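PDB 4I3Y: inositol monophosphatase family protein from Staphylococcus aureus subsp. aureus MSSA476, which probably hydrolyses inositol monophosphates to inositol and phosphate in a magnesium-dependent reaction that lithium inhibits. Local coordinates for residues Glu255-Leu258 and Lys259-Ala263; Arg186-Ala190 and Cys191-Ser195. One frame throughout, in Å; residues are numbered along the deposited sequence.

Contact 1: residues Glu255-Leu258 and Lys259-Ala263; sequences ETVL and KILNA
Successive turns of one helix meet here: E255-L258 and K259-A263 together make up most of helix 254-262, which follows strand 246-249 and packs on the second sheet of the alpha/beta fold. The evidence for regular alpha geometry is four i to i+4 backbone bonds. I260 N lies 3.1 Å from T256 O with an N-H...O angle of 174°, whereas the last of the four, N262 N to L258 O, has bent to 136° just before A263 leaves helical angles.

On the buried face, V257 and L261 run side by side in the same direction, CG1 of V257 lying 4.1 Å from CD1 of L261. V257 CG1 stands anti to its own nitrogen (chi1 175°), which turns that methyl toward the C-terminal end of the helix, where L261 follows one turn later. L258 CD2 comes up to the same methyl, L261 CD1, at 4.3 Å. V257 packs on I207 and I247 of the sheet, L258 on I247 and L261 on I207, while I260 leans on L178 and A181 of helix 172-181.

The outer face has a different character. K259 folds back along the helix, bent at chi2 and chi4; its CG rests 3.3 Å from T256 O, and its NZ passes alongside the T256 methyl CG2 at 3.9 Å. At the C-terminal end N262 turns its amide back over the last turn, with ND2 2.9 Å from L258 O and hydrogen-bonded to the carbonyl oxygen of L233.

The chemistry is thus divided by face: hydrocarbon contacts of V257, L258, I260 and L261 fix the helix against sheet and neighbouring helix, while the N262 amide ties the C-terminal end of the helix to L233.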
loop_
_atom_site.group_PDB
_atom_site.type_symbol
_atom_site.label_atom_id
_atom_site.label_comp_id
_atom_site.label_asym_id
_atom_site.label_seq_id
_atom_site.Cartn_x
_atom_site.Cartn_y
_atom_site.Cartn_z
ATOM N N GLU A 255 -2.637 -7.208 -22.918
ATOM C CA GLU A 255 -3.724 -7.265 -23.907
ATOM C C GLU A 255 -5.051 -7.595 -23.206
ATOM O O GLU A 255 -6.079 -7.006 -23.516
ATOM C CB GLU A 255 -3.390 -8.273 -25.014
ATOM C CG GLU A 255 -3.786 -7.788 -26.421
ATOM C CD GLU A 255 -4.086 -8.958 -27.392
ATOM O OE1 GLU A 255 -3.974 -10.150 -26.991
ATOM O OE2 GLU A 255 -4.457 -8.699 -28.562
ATOM N N THR A 256 -5.009 -8.509 -22.242
ATOM C CA THR A 256 -6.234 -8.928 -21.595
ATOM C C THR A 256 -6.817 -7.704 -20.869
ATOM O O THR A 256 -8.027 -7.490 -20.922
ATOM C CB THR A 256 -6.007 -10.071 -20.584
ATOM O OG1 THR A 256 -5.439 -11.216 -21.234
ATOM C CG2 THR A 256 -7.288 -10.455 -19.793
ATOM N N VAL A 257 -5.967 -6.886 -20.218
ATOM C CA VAL A 257 -6.459 -5.731 -19.460
ATOM C C VAL A 257 -7.054 -4.706 -20.391
ATOM O O VAL A 257 -8.064 -4.092 -20.081
ATOM C CB VAL A 257 -5.331 -5.060 -18.625
ATOM C CG1 VAL A 257 -5.879 -3.808 -17.960
ATOM C CG2 VAL A 257 -4.809 -6.045 -17.548
ATOM N N LEU A 258 -6.387 -4.473 -21.537
ATOM C CA LEU A 258 -6.875 -3.460 -22.483
ATOM C C LEU A 258 -8.200 -3.884 -23.095
ATOM O O LEU A 258 -9.096 -3.039 -23.372
ATOM C CB LEU A 258 -5.889 -3.238 -23.656
ATOM C CG LEU A 258 -4.640 -2.406 -23.381
ATOM C CD1 LEU A 258 -3.946 -2.028 -24.712
ATOM C CD2 LEU A 258 -5.023 -1.140 -22.645
ATOM N N LYS A 259 -8.327 -5.175 -23.355
ATOM C CA LYS A 259 -9.570 -5.639 -23.954
ATOM C C LYS A 259 -10.739 -5.522 -22.935
ATOM O O LYS A 259 -11.817 -5.054 -23.290
ATOM C CB LYS A 259 -9.405 -7.008 -24.616
ATOM C CG LYS A 259 -9.688 -8.158 -23.691
ATOM C CD LYS A 259 -10.644 -9.189 -24.327
ATOM C CE LYS A 259 -10.370 -10.596 -23.744
ATOM N NZ LYS A 259 -10.334 -10.546 -22.251
ATOM N N ILE A 260 -10.512 -5.874 -21.670
ATOM C CA ILE A 260 -11.518 -5.571 -20.598
ATOM C C ILE A 260 -11.897 -4.075 -20.519
ATOM O O ILE A 260 -13.063 -3.708 -20.378
ATOM C CB ILE A 260 -11.064 -6.044 -19.210
ATOM C CG1 ILE A 260 -10.992 -7.552 -19.163
ATOM C CG2 ILE A 260 -12.057 -5.643 -18.129
ATOM C CD1 ILE A 260 -10.181 -8.068 -17.972
ATOM N N LEU A 261 -10.907 -3.186 -20.539
ATOM C CA LEU A 261 -11.198 -1.764 -20.420
ATOM C C LEU A 261 -12.066 -1.268 -21.586
ATOM O O LEU A 261 -12.825 -0.309 -21.433
ATOM C CB LEU A 261 -9.874 -0.937 -20.416
ATOM C CG LEU A 261 -9.077 -0.901 -19.108
ATOM C CD1 LEU A 261 -7.659 -0.384 -19.377
ATOM C CD2 LEU A 261 -9.781 -0.109 -18.016
ATOM N N ASN A 262 -11.853 -1.820 -22.769
ATOM C CA ASN A 262 -12.452 -1.276 -23.959
ATOM C C ASN A 262 -13.794 -2.008 -24.325
ATOM O O ASN A 262 -14.537 -1.536 -25.197
ATOM C CB ASN A 262 -11.441 -1.298 -25.116
ATOM C CG ASN A 262 -10.293 -0.305 -24.909
ATOM O OD1 ASN A 262 -10.520 0.877 -24.593
ATOM N ND2 ASN A 262 -9.057 -0.765 -25.095
ATOM N N ALA A 263 -14.080 -3.137 -23.659
ATOM C CA ALA A 263 -15.306 -3.935 -23.878
ATOM C C ALA A 263 -16.524 -3.129 -23.585
ATOM O O ALA A 263 -16.463 -2.166 -22.807
ATOM C CB ALA A 263 -15.301 -5.194 -22.991
#

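Contact 2: residues Arg186-Ala190 and Cys191-Ser195. With GOL (glycerol), chain E.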
loop_
_atom_site.group_PDB
_atom_site.type_symbol
_atom_site.label_atom_id
_atom_site.label_comp_id
_atom_site.label_asym_id
_atom_site.label_seq_id
_atom_site.Cartn_x
_atom_site.Cartn_y
_atom_site.Cartn_z
ATOM N N ARG A 186 -5.395 -4.143 -5.445
ATOM C CA ARG A 186 -4.661 -3.440 -4.440
ATOM C C ARG A 186 -4.548 -1.979 -4.950
ATOM O O ARG A 186 -4.616 -1.714 -6.173
ATOM C CB ARG A 186 -3.292 -4.187 -4.111
ATOM C CG ARG A 186 -3.301 -4.731 -2.642
ATOM C CD ARG A 186 -2.876 -6.144 -2.256
ATOM N NE ARG A 186 -4.123 -6.718 -2.258
ATOM C CZ ARG A 186 -4.579 -7.922 -2.018
ATOM N NH1 ARG A 186 -3.917 -8.971 -1.561
ATOM N NH2 ARG A 186 -5.842 -8.003 -2.341
ATOM N N LEU A 187 -4.375 -1.024 -4.042
ATOM C CA LEU A 187 -4.015 0.332 -4.483
ATOM C C LEU A 187 -3.097 1.017 -3.531
ATOM O O LEU A 187 -3.467 1.269 -2.357
ATOM C CB LEU A 187 -5.255 1.181 -4.763
ATOM C CG LEU A 187 -5.063 2.650 -5.188
ATOM C CD1 LEU A 187 -4.392 2.816 -6.567
ATOM C CD2 LEU A 187 -6.421 3.289 -5.290
ATOM N N VAL A 188 -1.915 1.385 -4.009
ATOM C CA VAL A 188 -0.999 2.249 -3.192
ATOM C C VAL A 188 -1.480 3.739 -3.213
ATOM O O VAL A 188 -1.454 4.435 -2.178
ATOM C CB VAL A 188 0.467 2.159 -3.705
ATOM C CG1 VAL A 188 1.390 2.988 -2.847
ATOM C CG2 VAL A 188 0.965 0.692 -3.751
ATOM N N GLY A 189 -1.855 4.218 -4.402
ATOM C CA GLY A 189 -2.379 5.558 -4.555
ATOM C C GLY A 189 -1.408 6.658 -4.973
ATOM O O GLY A 189 -1.763 7.860 -4.974
ATOM N N ALA A 190 -0.179 6.265 -5.311
ATOM C CA ALA A 190 0.740 7.140 -6.019
ATOM C C ALA A 190 1.082 6.499 -7.357
ATOM O O ALA A 190 1.608 5.420 -7.390
ATOM C CB ALA A 190 2.016 7.359 -5.161
ATOM N N CYS A 191 0.833 7.175 -8.476
ATOM C CA CYS A 191 1.096 6.588 -9.803
ATOM C C CYS A 191 2.500 5.988 -9.911
ATOM O O CYS A 191 2.675 4.888 -10.409
ATOM C CB CYS A 191 0.913 7.624 -10.917
ATOM S SG CYS A 191 1.015 6.917 -12.576
ATOM N N GLY A 192 3.512 6.747 -9.493
ATOM C CA GLY A 192 4.858 6.227 -9.569
ATOM C C GLY A 192 5.109 5.017 -8.727
ATOM O O GLY A 192 5.912 4.194 -9.082
ATOM N N LEU A 193 4.454 4.906 -7.570
ATOM C CA LEU A 193 4.672 3.742 -6.723
ATOM C C LEU A 193 3.900 2.516 -7.209
ATOM O O LEU A 193 4.415 1.350 -7.197
ATOM C CB LEU A 193 4.240 4.073 -5.267
ATOM C CG LEU A 193 5.236 5.090 -4.629
ATOM C CD1 LEU A 193 4.807 5.281 -3.176
ATOM C CD2 LEU A 193 6.733 4.719 -4.707
ATOM N N ASP A 194 2.639 2.734 -7.581
ATOM C CA ASP A 194 1.874 1.634 -8.130
ATOM C C ASP A 194 2.600 1.182 -9.423
ATOM O O ASP A 194 2.595 -0.031 -9.751
ATOM C CB ASP A 194 0.429 2.071 -8.490
ATOM C CG ASP A 194 -0.494 2.208 -7.278
ATOM O OD1 ASP A 194 -1.020 1.163 -6.752
ATOM O OD2 ASP A 194 -0.761 3.403 -6.917
ATOM N N SER A 195 3.247 2.117 -10.159
ATOM C CA SER A 195 4.011 1.684 -11.389
ATOM C C SER A 195 5.183 0.821 -11.047
ATOM O O SER A 195 5.428 -0.211 -11.682
ATOM C CB SER A 195 4.469 2.864 -12.220
ATOM O OG SER A 195 3.312 3.550 -12.655
HETATM C C1 GOL E . -2.976 8.995 -8.111
HETATM O O1 GOL E . -3.716 9.093 -6.893
HETATM C C2 GOL E . -2.274 10.332 -8.146
HETATM O O2 GOL E . -3.272 11.299 -8.444
HETATM C C3 GOL E . -1.256 10.283 -9.256
HETATM O O3 GOL E . -0.119 9.740 -8.605
#
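With chi1 at -77°, D194 sets its CG beside its own backbone nitrogen and anti to its carbonyl carbon, and the second torsion then turns the carboxylate so that both oxygens face the loop V188-A190 entering helix 191-200. V188 N donates to OD1 at 2.9 Å with an N-H...O angle of 160°, and G189 N donates to OD2, also at 2.9 Å but less straight, 143°. Both donors come in on the syn side, modestly out of the carboxylate plane, so consecutive peptide nitrogens grip the two oxygens side by side. OD1 has a further partner in S164 OG on strand 162-164.

The loop is joined to the helix a second time through A190, the N-cap residue. Its carbonyl oxygen receives D194 N at 2.9 Å, nearly along the C=O axis, plus a weak bond from L193 N. Apolar contacts accompany these bonds: L193 CB lies 3.9 Å from V188 CG1, the two side chains crossing at about a right angle, and A190 CB touches L193 as well. One turn on, S195 OG and S195 N approach C191 O from opposite faces of its plane.

At the start of the helix a glycerol, probably from the crystallisation liquor, accepts a hydrogen bond from C191 N on O3 at 2.7 Å and gives one from O1 to G189 O; it is also hydrogen-bonded to D97 OD1. G192 N is bound by D97 OD2.

Three hydrogen bonds to the buried D194 carboxylate, two from backbone N-H and one with S164 OG, probably favour its charged form, although A190 O, 3.1 Å from OD2, works against it. The polyol bridging G189 O, C191 N and D97 is consistent with this loop lining the inositol side of the substrate pocket, as in related inositol monophosphatases.

Contacts 1 and 2 are separate: their centres lie about 20 Å apart and their nearest atoms about 12 Å, without touching. Both nevertheless bear on one five-stranded sheet. Strand 205-208 meets V257 and L261 of contact 1 through I207, and C191, D194 and S195 of contact 2 through H206; strand 246-249 likewise serves both, through I247 and F246. Their places differ. Contact 1's centre is about 22 Å, and contact 2's about 9 Å, from the centre of the chain, and the A190 side chain is about 9 Å from a magnesium ion. Contact 2 thus lies near, but supplies no ligand to, the magnesium site formed by E76, D94 and I96.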